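Local coordinates for hypothetical protein (Pseudomonas syringae pv. tomato, PDB 2PAG) that is of unknown function but binds calcium and belongs to the SMI1/KNR4 family of the SUKH clan, at residues Ile30-Leu34 against Tyr70-Cys75; Ser56-Val60 against Pro89-Asp93; Val83-Ile88 against Tyr97-Glu102. Residues are numbered along the deposited sequence.

How the interactions relate
The three contacts illustrate how a small alpha+beta domain is assembled around one edge of an antiparallel sheet. Interaction 3 pairs the start of strand 88-93 with strand 96-100; interaction 2 lays an irregular segment along strand 88-93 farther on, and the two share the sheet through Ile-90 N to Tyr-98 O (2.7 Å) and Cys-91 O to Tyr-98 N (2.8 Å). Interaction 1 sets helix 24-34 on helix 71-81, whose Leu-71 CD1 reaches Val-60 CG1 at 3.9 Å and whose Cys-75 SG reaches Pro-89 CD at 3.7 Å. The centres of the three contacts lie 12 to 14 Å apart. Calcium is bound at interaction 3, about 13 Å from the side chain of Ile-90 in interaction 2.

Interaction 1 of 3, residues Ile30-Leu34 against Tyr70-Cys75; sequences IEEQL and YLPEVC
Two helices of an alpha+beta domain pack here through Ile-30, Leu-34, Leu-71 and Pro-72, where residues 30-34 of helix 24-34 meet the first turn of helix 71-81. The short axes run in broadly the same direction, at a signed crossing angle of -30° and a closest approach of 10.5 Å; the nearest CA atoms are those of Leu-34 and Pro-72, 6.7 Å apart. Residues 30-33 are helical, with Leu-34 N hydrogen-bonded to Ile-30 O at 3.1 Å. Tyr-70 takes the N-cap position with phi/psi of -55/116°, after which Leu-71 to Cys-75 are helical, Val-74 N hydrogen-bonding to Tyr-70 O at 3.0 Å and Cys-75 N to Leu-71 O at 2.8 Å.

Ile-30, with both chi angles m, points its CB toward the partner and places CD1 3.8 Å from Pro-72 CG and 4.1 Å from Tyr-70 CE1; the t, p rotamer of Leu-71 sets CD2 4.0 Å from Ile-30 CG2. One turn later Leu-34, chi1 m and chi2 t, spreads its methyls: CD2 lies 3.9 Å from Pro-72 CA, and CD1 is 4.3 Å from Leu-71 CG and 4.0 Å from the SG that Cys-75 presents with chi1 m. Leu-71 and Cys-75 also reach strand 88-93, on Ile-88 and Pro-89.

Toward solvent the contact turns polar. Tyr-70, chi1 t, extends its ring past Ile-30 to the exposed Gln-33, chi1 m and chi2 t, and one water bridges them, donating to Gln-33 OE1 at 2.6 Å and lying 2.5 Å from Tyr-70 OH.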
ATOM      1  N   ILE A  30       2.603   2.315 -13.463  1.00 16.43           N
ATOM      2  CA  ILE A  30       2.990   1.269 -12.522  1.00 15.43           C
ATOM      3  C   ILE A  30       2.301  -0.052 -12.866  1.00 15.54           C
ATOM      4  O   ILE A  30       2.932  -1.111 -12.861  1.00 14.53           O
ATOM      5  CB  ILE A  30       2.620   1.655 -11.076  1.00 16.11           C
ATOM      6  CG1 ILE A  30       3.393   2.905 -10.655  1.00 17.88           C
ATOM      7  CG2 ILE A  30       2.900   0.490 -10.132  1.00 16.35           C
ATOM      8  CD1 ILE A  30       4.900   2.719 -10.584  1.00 16.87           C
ATOM      9  N   GLU A  31       1.009   0.009 -13.163  1.00 14.77           N
ATOM     10  CA  GLU A  31       0.264  -1.198 -13.514  1.00 16.45           C
ATOM     11  C   GLU A  31       0.913  -1.883 -14.708  1.00 16.81           C
ATOM     12  O   GLU A  31       1.141  -3.092 -14.702  1.00 18.86           O
ATOM     13  CB  GLU A  31      -1.183  -0.863 -13.871  1.00 18.62           C
ATOM     14  CG  GLU A  31      -2.010  -0.365 -12.709  1.00 20.09           C
ATOM     15  CD  GLU A  31      -3.464  -0.170 -13.077  1.00 22.72           C
ATOM     16  OE1 GLU A  31      -3.751   0.682 -13.948  1.00 23.42           O
ATOM     17  OE2 GLU A  31      -4.322  -0.868 -12.495  1.00 22.62           O
ATOM     18  N   GLU A  32       1.207  -1.101 -15.737  1.00 16.31           N
ATOM     19  CA  GLU A  32       1.813  -1.654 -16.939  1.00 17.94           C
ATOM     20  C   GLU A  32       3.188  -2.251 -16.667  1.00 15.87           C
ATOM     21  O   GLU A  32       3.532  -3.299 -17.211  1.00 15.15           O
ATOM     22  CB  GLU A  32       1.896  -0.574 -18.016  1.00 19.94           C
ATOM     23  CG  GLU A  32       0.542   0.035 -18.337  1.00 23.28           C
ATOM     24  CD  GLU A  32       0.617   1.092 -19.419  1.00 28.19           C
ATOM     25  OE1 GLU A  32       1.517   1.958 -19.343  1.00 29.19           O
ATOM     26  OE2 GLU A  32      -0.232   1.063 -20.338  1.00 30.99           O
ATOM     27  N   GLN A  33       3.972  -1.589 -15.823  1.00 16.13           N
ATOM     28  CA  GLN A  33       5.305  -2.077 -15.477  1.00 18.55           C
ATOM     29  C   GLN A  33       5.261  -3.437 -14.804  1.00 18.83           C
ATOM     30  O   GLN A  33       6.155  -4.266 -14.999  1.00 20.39           O
ATOM     31  CB  GLN A  33       5.992  -1.124 -14.512  1.00 19.20           C
ATOM     32  CG  GLN A  33       6.519   0.138 -15.103  1.00 24.12           C
ATOM     33  CD  GLN A  33       7.099   1.023 -14.026  1.00 24.76           C
ATOM     34  OE1 GLN A  33       7.947   0.590 -13.232  1.00 25.42           O
ATOM     35  NE2 GLN A  33       6.644   2.266 -13.980  1.00 26.93           N
ATOM     36  N   LEU A  34       4.231  -3.652 -13.989  1.00 17.46           N
ATOM     37  CA  LEU A  34       4.084  -4.906 -13.259  1.00 17.61           C
ATOM     38  C   LEU A  34       3.132  -5.871 -13.953  1.00 17.77           C
ATOM     39  O   LEU A  34       2.920  -6.995 -13.492  1.00 16.22           O
ATOM     40  CB  LEU A  34       3.595  -4.612 -11.842  1.00 19.21           C
ATOM     41  CG  LEU A  34       4.590  -3.838 -10.971  1.00 19.39           C
ATOM     42  CD1 LEU A  34       3.871  -3.234  -9.780  1.00 20.96           C
ATOM     43  CD2 LEU A  34       5.700  -4.766 -10.508  1.00 20.31           C
ATOM     44  N   TYR A  70       8.777   2.021  -2.875  1.00 12.17           N
ATOM     45  CA  TYR A  70       8.397   2.058  -4.289  1.00 12.41           C
ATOM     46  C   TYR A  70       7.743   0.728  -4.673  1.00 12.70           C
ATOM     47  O   TYR A  70       8.389  -0.319  -4.669  1.00 12.67           O
ATOM     48  CB  TYR A  70       9.642   2.324  -5.141  1.00 13.98           C
ATOM     49  CG  TYR A  70       9.356   2.565  -6.599  1.00 14.39           C
ATOM     50  CD1 TYR A  70       8.423   3.521  -6.998  1.00 14.84           C
ATOM     51  CD2 TYR A  70      10.025   1.847  -7.587  1.00 15.03           C
ATOM     52  CE1 TYR A  70       8.164   3.756  -8.352  1.00 15.42           C
ATOM     53  CE2 TYR A  70       9.772   2.071  -8.940  1.00 15.05           C
ATOM     54  CZ  TYR A  70       8.844   3.024  -9.316  1.00 16.01           C
ATOM     55  OH  TYR A  70       8.617   3.248 -10.656  1.00 20.34           O
ATOM     56  N   LEU A  71       6.463   0.777  -5.041  1.00 11.81           N
ATOM     57  CA  LEU A  71       5.710  -0.439  -5.348  1.00 10.96           C
ATOM     58  C   LEU A  71       6.368  -1.499  -6.231  1.00 11.75           C
ATOM     59  O   LEU A  71       6.364  -2.682  -5.878  1.00 12.15           O
ATOM     60  CB  LEU A  71       4.326  -0.079  -5.910  1.00 10.64           C
ATOM     61  CG  LEU A  71       3.306  -1.220  -6.036  1.00  9.96           C
ATOM     62  CD1 LEU A  71       3.197  -1.994  -4.714  1.00 11.44           C
ATOM     63  CD2 LEU A  71       1.948  -0.643  -6.419  1.00 13.44           C
ATOM     64  N   PRO A  72       6.936  -1.111  -7.385  1.00 12.36           N
ATOM     65  CA  PRO A  72       7.560  -2.142  -8.220  1.00 13.46           C
ATOM     66  C   PRO A  72       8.686  -2.887  -7.507  1.00 13.04           C
ATOM     67  O   PRO A  72       8.833  -4.098  -7.677  1.00 12.92           O
ATOM     68  CB  PRO A  72       8.048  -1.354  -9.432  1.00 13.81           C
ATOM     69  CG  PRO A  72       7.028  -0.253  -9.538  1.00 12.73           C
ATOM     70  CD  PRO A  72       6.899   0.182  -8.091  1.00 12.91           C
ATOM     71  N   GLU A  73       9.483  -2.165  -6.720  1.00 13.08           N
ATOM     72  CA  GLU A  73      10.576  -2.798  -5.985  1.00 14.75           C
ATOM     73  C   GLU A  73      10.046  -3.644  -4.827  1.00 14.43           C
ATOM     74  O   GLU A  73      10.577  -4.718  -4.549  1.00 13.54           O
ATOM     75  CB  GLU A  73      11.562  -1.750  -5.453  1.00 17.89           C
ATOM     76  CG  GLU A  73      12.322  -0.973  -6.527  1.00 23.31           C
ATOM     77  CD  GLU A  73      13.444  -1.769  -7.188  1.00 26.06           C
ATOM     78  OE1 GLU A  73      14.123  -1.201  -8.073  1.00 29.62           O
ATOM     79  OE2 GLU A  73      13.658  -2.948  -6.829  1.00 27.25           O
ATOM     80  N   VAL A  74       9.012  -3.159  -4.143  1.00 12.93           N
ATOM     81  CA  VAL A  74       8.428  -3.911  -3.037  1.00 11.75           C
ATOM     82  C   VAL A  74       7.815  -5.217  -3.570  1.00 12.43           C
ATOM     83  O   VAL A  74       7.916  -6.267  -2.937  1.00 13.88           O
ATOM     84  CB  VAL A  74       7.339  -3.076  -2.296  1.00 12.09           C
ATOM     85  CG1 VAL A  74       6.647  -3.922  -1.249  1.00 12.60           C
ATOM     86  CG2 VAL A  74       7.977  -1.868  -1.620  1.00 10.60           C
ATOM     87  N   CYS A  75       7.181  -5.151  -4.740  1.00 12.52           N
ATOM     88  CA  CYS A  75       6.574  -6.336  -5.341  1.00 11.75           C
ATOM     89  C   CYS A  75       7.641  -7.367  -5.675  1.00 11.78           C
ATOM     90  O   CYS A  75       7.504  -8.546  -5.348  1.00 12.58           O
ATOM     91  CB  CYS A  75       5.816  -5.972  -6.619  1.00 12.10           C
ATOM     92  SG  CYS A  75       4.213  -5.196  -6.340  1.00 13.74           S
TER
HETATM   93  O   HOH W   1       9.908   2.126 -12.444  1.00 32.16           O

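Interaction 2 of 3, residues Ser56-Val60 against Pro89-Asp93; sequences SLEPV and PICQD
At a classic beta bulge in edge strand 88-93, where Ile-90 and Cys-91 both face Tyr-98 of the next strand, the irregular segment 56-60 runs alongside in nearly the opposite direction, the line from CA 57 to CA 60 lying 157° from that of CA 89 to CA 93. Ile-90 turns the corner with phi/psi of -112/-25°, and Cys-91 returns to extended geometry at -163/126°. Residues 57-60 are also extended, Pro-59 at -64/168°, and its CA lies 4.2 Å from that of Cys-91.

Farther along the chains separate, and two waters fill the gap: one accepts from Gln-92 N (2.9 Å) and donates to Glu-58 O (2.8 Å), the other accepts from Glu-58 N (2.8 Å) and donates to Gln-92 O (2.8 Å).

Cys-91, chi1 t, sets SG 3.9 Å from Leu-57 CB and 4.2 Å from Pro-59 CG. Leu-57 (m, t) brings CD2 to 3.9 Å from Asp-93 OD1, and Val-60 (m) puts CG1 3.6 Å from Pro-89 O. Helix 124-132 covers Leu-57 and Pro-59 through Val-131 and Trp-132. Proline has no amide hydrogen to donate; the direct backbone link across the segments is the hydrogen bond from Val-60 N to Ile-90 O (2.9 Å, 168°), with the two waters joining Glu-58 to Gln-92 and apolar packing around the thiol.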
ATOM      1  N   SER A  56       4.032   3.715  12.750  1.00 19.23           N
ATOM      2  CA  SER A  56       5.170   2.815  12.586  1.00 19.44           C
ATOM      3  C   SER A  56       5.136   1.983  11.308  1.00 19.89           C
ATOM      4  O   SER A  56       5.893   1.020  11.178  1.00 19.73           O
ATOM      5  CB  SER A  56       5.261   1.865  13.785  1.00 20.18           C
ATOM      6  OG  SER A  56       4.111   1.035  13.867  1.00 21.84           O
ATOM      7  N   LEU A  57       4.252   2.335  10.382  1.00 17.26           N
ATOM      8  CA  LEU A  57       4.144   1.617   9.114  1.00 15.32           C
ATOM      9  C   LEU A  57       4.285   2.589   7.953  1.00 14.99           C
ATOM     10  O   LEU A  57       3.789   3.710   8.008  1.00 14.95           O
ATOM     11  CB  LEU A  57       2.799   0.892   9.014  1.00 13.18           C
ATOM     12  CG  LEU A  57       2.605  -0.316   9.940  1.00 12.42           C
ATOM     13  CD1 LEU A  57       1.173  -0.794   9.873  1.00 13.93           C
ATOM     14  CD2 LEU A  57       3.551  -1.429   9.541  1.00 15.28           C
ATOM     15  N   GLU A  58       4.983   2.153   6.909  1.00 15.02           N
ATOM     16  CA  GLU A  58       5.180   2.972   5.722  1.00 13.58           C
ATOM     17  C   GLU A  58       4.623   2.207   4.527  1.00 14.88           C
ATOM     18  O   GLU A  58       5.303   1.365   3.934  1.00 15.36           O
ATOM     19  CB  GLU A  58       6.661   3.252   5.498  1.00 18.13           C
ATOM     20  CG  GLU A  58       7.313   4.100   6.559  1.00 21.99           C
ATOM     21  CD  GLU A  58       8.782   4.316   6.267  1.00 26.01           C
ATOM     22  OE1 GLU A  58       9.568   3.372   6.470  1.00 28.60           O
ATOM     23  OE2 GLU A  58       9.145   5.421   5.813  1.00 30.29           O
ATOM     24  N   PRO A  59       3.370   2.487   4.157  1.00 13.13           N
ATOM     25  CA  PRO A  59       2.771   1.788   3.022  1.00 12.79           C
ATOM     26  C   PRO A  59       3.472   2.078   1.695  1.00 11.82           C
ATOM     27  O   PRO A  59       4.298   2.991   1.585  1.00 11.39           O
ATOM     28  CB  PRO A  59       1.323   2.282   3.035  1.00 13.80           C
ATOM     29  CG  PRO A  59       1.108   2.709   4.461  1.00 12.67           C
ATOM     30  CD  PRO A  59       2.398   3.398   4.777  1.00 12.13           C
ATOM     31  N   VAL A  60       3.129   1.294   0.682  1.00 10.70           N
ATOM     32  CA  VAL A  60       3.735   1.462  -0.625  1.00 10.00           C
ATOM     33  C   VAL A  60       3.398   2.791  -1.290  1.00  9.87           C
ATOM     34  O   VAL A  60       2.355   3.416  -1.019  1.00 10.82           O
ATOM     35  CB  VAL A  60       3.347   0.313  -1.582  1.00  9.63           C
ATOM     36  CG1 VAL A  60       3.839  -1.020  -1.024  1.00 13.28           C
ATOM     37  CG2 VAL A  60       1.842   0.286  -1.798  1.00 11.33           C
ATOM     38  N   PRO A  89       1.413  -6.209  -2.711  1.00 10.74           N
ATOM     39  CA  PRO A  89       1.682  -5.627  -1.393  1.00 12.29           C
ATOM     40  C   PRO A  89       1.192  -4.200  -1.230  1.00 13.24           C
ATOM     41  O   PRO A  89       1.305  -3.387  -2.144  1.00 13.56           O
ATOM     42  CB  PRO A  89       3.202  -5.699  -1.283  1.00 13.03           C
ATOM     43  CG  PRO A  89       3.537  -6.898  -2.101  1.00 13.69           C
ATOM     44  CD  PRO A  89       2.646  -6.750  -3.309  1.00 11.83           C
ATOM     45  N   ILE A  90       0.625  -3.903  -0.064  1.00 12.92           N
ATOM     46  CA  ILE A  90       0.199  -2.547   0.221  1.00 12.30           C
ATOM     47  C   ILE A  90       1.117  -2.022   1.323  1.00 13.09           C
ATOM     48  O   ILE A  90       1.329  -0.822   1.442  1.00 11.44           O
ATOM     49  CB  ILE A  90      -1.301  -2.455   0.654  1.00 10.98           C
ATOM     50  CG1 ILE A  90      -1.628  -1.003   1.005  1.00 12.43           C
ATOM     51  CG2 ILE A  90      -1.591  -3.362   1.865  1.00 13.07           C
ATOM     52  CD1 ILE A  90      -3.108  -0.728   1.219  1.00 12.99           C
ATOM     53  N   CYS A  91       1.688  -2.920   2.122  1.00 12.97           N
ATOM     54  CA  CYS A  91       2.583  -2.453   3.171  1.00 13.03           C
ATOM     55  C   CYS A  91       3.483  -3.525   3.755  1.00 14.32           C
ATOM     56  O   CYS A  91       3.019  -4.564   4.210  1.00 13.89           O
ATOM     57  CB  CYS A  91       1.776  -1.800   4.297  1.00 13.65           C
ATOM     58  SG  CYS A  91       2.783  -1.020   5.585  1.00 15.49           S
ATOM     59  N   GLN A  92       4.783  -3.254   3.736  1.00 14.98           N
ATOM     60  CA  GLN A  92       5.753  -4.178   4.307  1.00 16.78           C
ATOM     61  C   GLN A  92       5.764  -3.995   5.830  1.00 17.44           C
ATOM     62  O   GLN A  92       5.538  -2.894   6.337  1.00 16.73           O
ATOM     63  CB  GLN A  92       7.143  -3.875   3.750  1.00 17.47           C
ATOM     64  CG  GLN A  92       8.204  -4.889   4.150  1.00 17.16           C
ATOM     65  CD  GLN A  92       9.594  -4.478   3.708  1.00 20.87           C
ATOM     66  OE1 GLN A  92       9.756  -3.754   2.721  1.00 19.54           O
ATOM     67  NE2 GLN A  92      10.614  -4.953   4.430  1.00 21.40           N
ATOM     68  N   ASP A  93       6.003  -5.076   6.561  1.00 18.18           N
ATOM     69  CA  ASP A  93       6.081  -5.009   8.022  1.00 20.04           C
ATOM     70  C   ASP A  93       7.141  -6.023   8.417  1.00 20.80           C
ATOM     71  O   ASP A  93       6.829  -7.172   8.721  1.00 21.88           O
ATOM     72  CB  ASP A  93       4.738  -5.357   8.671  1.00 22.62           C
ATOM     73  CG  ASP A  93       4.745  -5.145  10.184  1.00 26.14           C
ATOM     74  OD1 ASP A  93       5.664  -4.462  10.692  1.00 25.94           O
ATOM     75  OD2 ASP A  93       3.821  -5.649  10.864  1.00 27.33           O
TER
HETATM   76  O   HOH W   2       5.775  -0.925   2.359  1.00 13.13           O
HETATM   77  O   HOH W   3       6.384  -0.322   6.888  1.00 21.00           O

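Interaction 3 of 3, residues Val83-Ile88 against Tyr97-Glu102; sequences VPRELI and YYCVEE. With CA (calcium ion), chain B.
Val-83, Leu-87 and Cys-99 make the apolar centre of this contact at the open end of a beta-hairpin, in which strand 88-93, just after the loop that follows helix 71-81, lies antiparallel beside strand 96-100. Val-83, chi1 t, puts CG1 3.7 Å from Cys-99 SG and CG2 4.0 Å from Tyr-97 CD2; Leu-87 (m, t) brings CB to 3.7 Å from Cys-99 CB. Tyr-97 packs on helix 71-81 through Thr-77, Ala-78 and Leu-81; Val-83 touches Ala-78 and Trp-109. Ile-88 (m, t) and Val-100 (t) share the other face, where both touch Phe-42 of helix 40-49.

Between these layers Ile-88 and Val-100 form a hydrogen-bonded pair, CA atoms 5.1 Å apart, with Ile-88 N to Val-100 O at 3.1 Å and Val-100 N to Ile-88 O at 2.8 Å. Leading into it, a type I turn from Pro-84 to Leu-87 closes with Leu-87 N to Pro-84 O at 2.9 Å.

One water donates to Glu-86 O and Val-100 O, 2.8 Å each, bridging the two backbones beyond the last pair. Here Glu-86 OE1 and Glu-102 OE2, like charges, stand 4.3 Å apart. Glu-101 begins the calcium site where strand 96-100 ends: its CG rests 3.8 Å from Leu-87 CD2, Asp-103 and Thr-105 bind the same metal, and Glu-101 OE1 meets the calcium ion at 2.1 Å.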
ATOM      1  N   VAL A  83       5.626 -14.320  -1.603  1.00 17.96           N
ATOM      2  CA  VAL A  83       4.263 -13.810  -1.703  1.00 17.30           C
ATOM      3  C   VAL A  83       3.687 -14.178  -3.066  1.00 16.60           C
ATOM      4  O   VAL A  83       4.319 -13.944  -4.098  1.00 17.71           O
ATOM      5  CB  VAL A  83       4.222 -12.275  -1.551  1.00 16.27           C
ATOM      6  CG1 VAL A  83       2.802 -11.765  -1.773  1.00 16.89           C
ATOM      7  CG2 VAL A  83       4.711 -11.881  -0.171  1.00 18.42           C
ATOM      8  N   PRO A  84       2.487 -14.784  -3.091  1.00 17.18           N
ATOM      9  CA  PRO A  84       1.862 -15.160  -4.363  1.00 17.37           C
ATOM     10  C   PRO A  84       1.809 -13.963  -5.319  1.00 18.30           C
ATOM     11  O   PRO A  84       1.445 -12.863  -4.909  1.00 17.41           O
ATOM     12  CB  PRO A  84       0.470 -15.617  -3.934  1.00 18.87           C
ATOM     13  CG  PRO A  84       0.725 -16.213  -2.583  1.00 16.72           C
ATOM     14  CD  PRO A  84       1.662 -15.219  -1.947  1.00 17.70           C
ATOM     15  N   ARG A  85       2.178 -14.177  -6.582  1.00 17.02           N
ATOM     16  CA  ARG A  85       2.180 -13.112  -7.591  1.00 18.01           C
ATOM     17  C   ARG A  85       0.833 -12.406  -7.737  1.00 17.24           C
ATOM     18  O   ARG A  85       0.773 -11.232  -8.104  1.00 17.99           O
ATOM     19  CB  ARG A  85       2.592 -13.687  -8.951  1.00 18.32           C
ATOM     20  CG  ARG A  85       2.581 -12.685 -10.112  1.00 24.38           C
ATOM     21  CD  ARG A  85       3.674 -11.639  -9.965  1.00 27.78           C
ATOM     22  NE  ARG A  85       4.106 -11.105 -11.256  1.00 28.95           N
ATOM     23  CZ  ARG A  85       3.486 -10.140 -11.928  1.00 32.59           C
ATOM     24  NH1 ARG A  85       2.389  -9.580 -11.440  1.00 32.32           N
ATOM     25  NH2 ARG A  85       3.971  -9.733 -13.093  1.00 31.97           N
ATOM     26  N   GLU A  86      -0.244 -13.132  -7.457  1.00 16.79           N
ATOM     27  CA  GLU A  86      -1.599 -12.599  -7.563  1.00 18.59           C
ATOM     28  C   GLU A  86      -1.938 -11.566  -6.485  1.00 17.49           C
ATOM     29  O   GLU A  86      -2.951 -10.869  -6.581  1.00 20.74           O
ATOM     30  CB  GLU A  86      -2.603 -13.753  -7.493  1.00 21.89           C
ATOM     31  CG  GLU A  86      -2.573 -14.503  -6.173  1.00 29.35           C
ATOM     32  CD  GLU A  86      -3.341 -15.806  -6.219  1.00 33.18           C
ATOM     33  OE1 GLU A  86      -4.530 -15.788  -6.607  1.00 36.37           O
ATOM     34  OE2 GLU A  86      -2.754 -16.852  -5.862  1.00 35.15           O
ATOM     35  N   LEU A  87      -1.094 -11.475  -5.464  1.00 15.22           N
ATOM     36  CA  LEU A  87      -1.296 -10.533  -4.364  1.00 14.32           C
ATOM     37  C   LEU A  87      -0.357  -9.345  -4.523  1.00 13.50           C
ATOM     38  O   LEU A  87       0.842  -9.523  -4.756  1.00 15.64           O
ATOM     39  CB  LEU A  87      -1.017 -11.222  -3.022  1.00 13.84           C
ATOM     40  CG  LEU A  87      -1.846 -12.462  -2.675  1.00 14.33           C
ATOM     41  CD1 LEU A  87      -1.480 -12.941  -1.265  1.00 14.94           C
ATOM     42  CD2 LEU A  87      -3.337 -12.124  -2.762  1.00 17.47           C
ATOM     43  N   ILE A  88      -0.898  -8.134  -4.392  1.00 11.46           N
ATOM     44  CA  ILE A  88      -0.085  -6.924  -4.511  1.00 12.13           C
ATOM     45  C   ILE A  88       0.147  -6.312  -3.137  1.00 11.44           C
ATOM     46  O   ILE A  88      -0.800  -5.911  -2.459  1.00 11.33           O
ATOM     47  CB  ILE A  88      -0.765  -5.854  -5.385  1.00 10.70           C
ATOM     48  CG1 ILE A  88      -1.096  -6.425  -6.762  1.00 14.02           C
ATOM     49  CG2 ILE A  88       0.157  -4.644  -5.524  1.00 13.12           C
ATOM     50  CD1 ILE A  88      -1.941  -5.494  -7.615  1.00 14.84           C
ATOM     51  N   TYR A  97       4.168  -9.105   4.897  1.00 13.67           N
ATOM     52  CA  TYR A  97       3.568  -8.151   3.966  1.00 12.71           C
ATOM     53  C   TYR A  97       2.055  -8.132   3.986  1.00 13.28           C
ATOM     54  O   TYR A  97       1.414  -9.177   3.909  1.00 13.20           O
ATOM     55  CB  TYR A  97       3.971  -8.481   2.525  1.00 13.02           C
ATOM     56  CG  TYR A  97       5.413  -8.237   2.181  1.00 12.90           C
ATOM     57  CD1 TYR A  97       5.835  -6.999   1.707  1.00 13.34           C
ATOM     58  CD2 TYR A  97       6.357  -9.251   2.326  1.00 14.87           C
ATOM     59  CE1 TYR A  97       7.163  -6.770   1.381  1.00 15.45           C
ATOM     60  CE2 TYR A  97       7.690  -9.034   2.006  1.00 15.17           C
ATOM     61  CZ  TYR A  97       8.085  -7.792   1.535  1.00 14.99           C
ATOM     62  OH  TYR A  97       9.399  -7.564   1.216  1.00 15.33           O
ATOM     63  N   TYR A  98       1.485  -6.937   4.084  1.00 13.14           N
ATOM     64  CA  TYR A  98       0.036  -6.804   3.993  1.00 11.51           C
ATOM     65  C   TYR A  98      -0.119  -6.708   2.475  1.00 12.68           C
ATOM     66  O   TYR A  98       0.530  -5.881   1.833  1.00 12.03           O
ATOM     67  CB  TYR A  98      -0.432  -5.521   4.684  1.00 12.15           C
ATOM     68  CG  TYR A  98      -0.353  -5.590   6.195  1.00 13.52           C
ATOM     69  CD1 TYR A  98      -1.326  -6.262   6.932  1.00 15.21           C
ATOM     70  CD2 TYR A  98       0.692  -4.978   6.886  1.00 14.56           C
ATOM     71  CE1 TYR A  98      -1.269  -6.323   8.328  1.00 14.22           C
ATOM     72  CE2 TYR A  98       0.760  -5.034   8.288  1.00 14.80           C
ATOM     73  CZ  TYR A  98      -0.226  -5.705   8.995  1.00 15.12           C
ATOM     74  OH  TYR A  98      -0.174  -5.742  10.370  1.00 18.19           O
ATOM     75  N   CYS A  99      -0.935  -7.588   1.900  1.00 12.92           N
ATOM     76  CA  CYS A  99      -1.131  -7.622   0.452  1.00 13.63           C
ATOM     77  C   CYS A  99      -2.597  -7.581   0.089  1.00 13.26           C
ATOM     78  O   CYS A  99      -3.451  -7.988   0.877  1.00 11.70           O
ATOM     79  CB  CYS A  99      -0.527  -8.895  -0.135  1.00 15.57           C
ATOM     80  SG  CYS A  99       1.178  -9.219   0.350  1.00 20.75           S
ATOM     81  N   VAL A 100      -2.876  -7.144  -1.133  1.00 11.28           N
ATOM     82  CA  VAL A 100      -4.246  -7.015  -1.596  1.00 11.31           C
ATOM     83  C   VAL A 100      -4.615  -8.000  -2.697  1.00 12.88           C
ATOM     84  O   VAL A 100      -3.897  -8.147  -3.696  1.00 11.72           O
ATOM     85  CB  VAL A 100      -4.495  -5.588  -2.091  1.00  9.66           C
ATOM     86  CG1 VAL A 100      -5.979  -5.358  -2.316  1.00 11.30           C
ATOM     87  CG2 VAL A 100      -3.951  -4.595  -1.068  1.00 12.67           C
ATOM     88  N   GLU A 101      -5.742  -8.679  -2.491  1.00 13.63           N
ATOM     89  CA  GLU A 101      -6.264  -9.643  -3.449  1.00 14.87           C
ATOM     90  C   GLU A 101      -6.872  -8.874  -4.613  1.00 15.57           C
ATOM     91  O   GLU A 101      -7.097  -7.661  -4.526  1.00 15.12           O
ATOM     92  CB  GLU A 101      -7.362 -10.502  -2.819  1.00 15.24           C
ATOM     93  CG  GLU A 101      -6.934 -11.428  -1.712  1.00 15.50           C
ATOM     94  CD  GLU A 101      -7.994 -12.480  -1.446  1.00 18.48           C
ATOM     95  OE1 GLU A 101      -9.193 -12.119  -1.413  1.00 13.48           O
ATOM     96  OE2 GLU A 101      -7.633 -13.664  -1.274  1.00 20.12           O
ATOM     97  N   GLU A 102      -7.151  -9.586  -5.701  1.00 17.64           N
ATOM     98  CA  GLU A 102      -7.735  -8.957  -6.876  1.00 17.99           C
ATOM     99  C   GLU A 102      -9.086  -8.321  -6.565  1.00 17.17           C
ATOM    100  O   GLU A 102      -9.438  -7.295  -7.158  1.00 18.86           O
ATOM    101  CB  GLU A 102      -7.849  -9.990  -8.001  1.00 22.22           C
ATOM    102  CG  GLU A 102      -6.511 -10.669  -8.280  1.00 28.34           C
ATOM    103  CD  GLU A 102      -6.563 -11.664  -9.423  1.00 32.44           C
ATOM    104  OE1 GLU A 102      -6.798 -11.236 -10.576  1.00 34.47           O
ATOM    105  OE2 GLU A 102      -6.365 -12.874  -9.164  1.00 34.01           O
TER
HETATM  106 CA    CA B 201     -11.263 -11.748  -1.306  1.00 13.96          CA
HETATM  107  O   HOH W   4      -4.106  -8.333  -6.523  1.00 17.46           O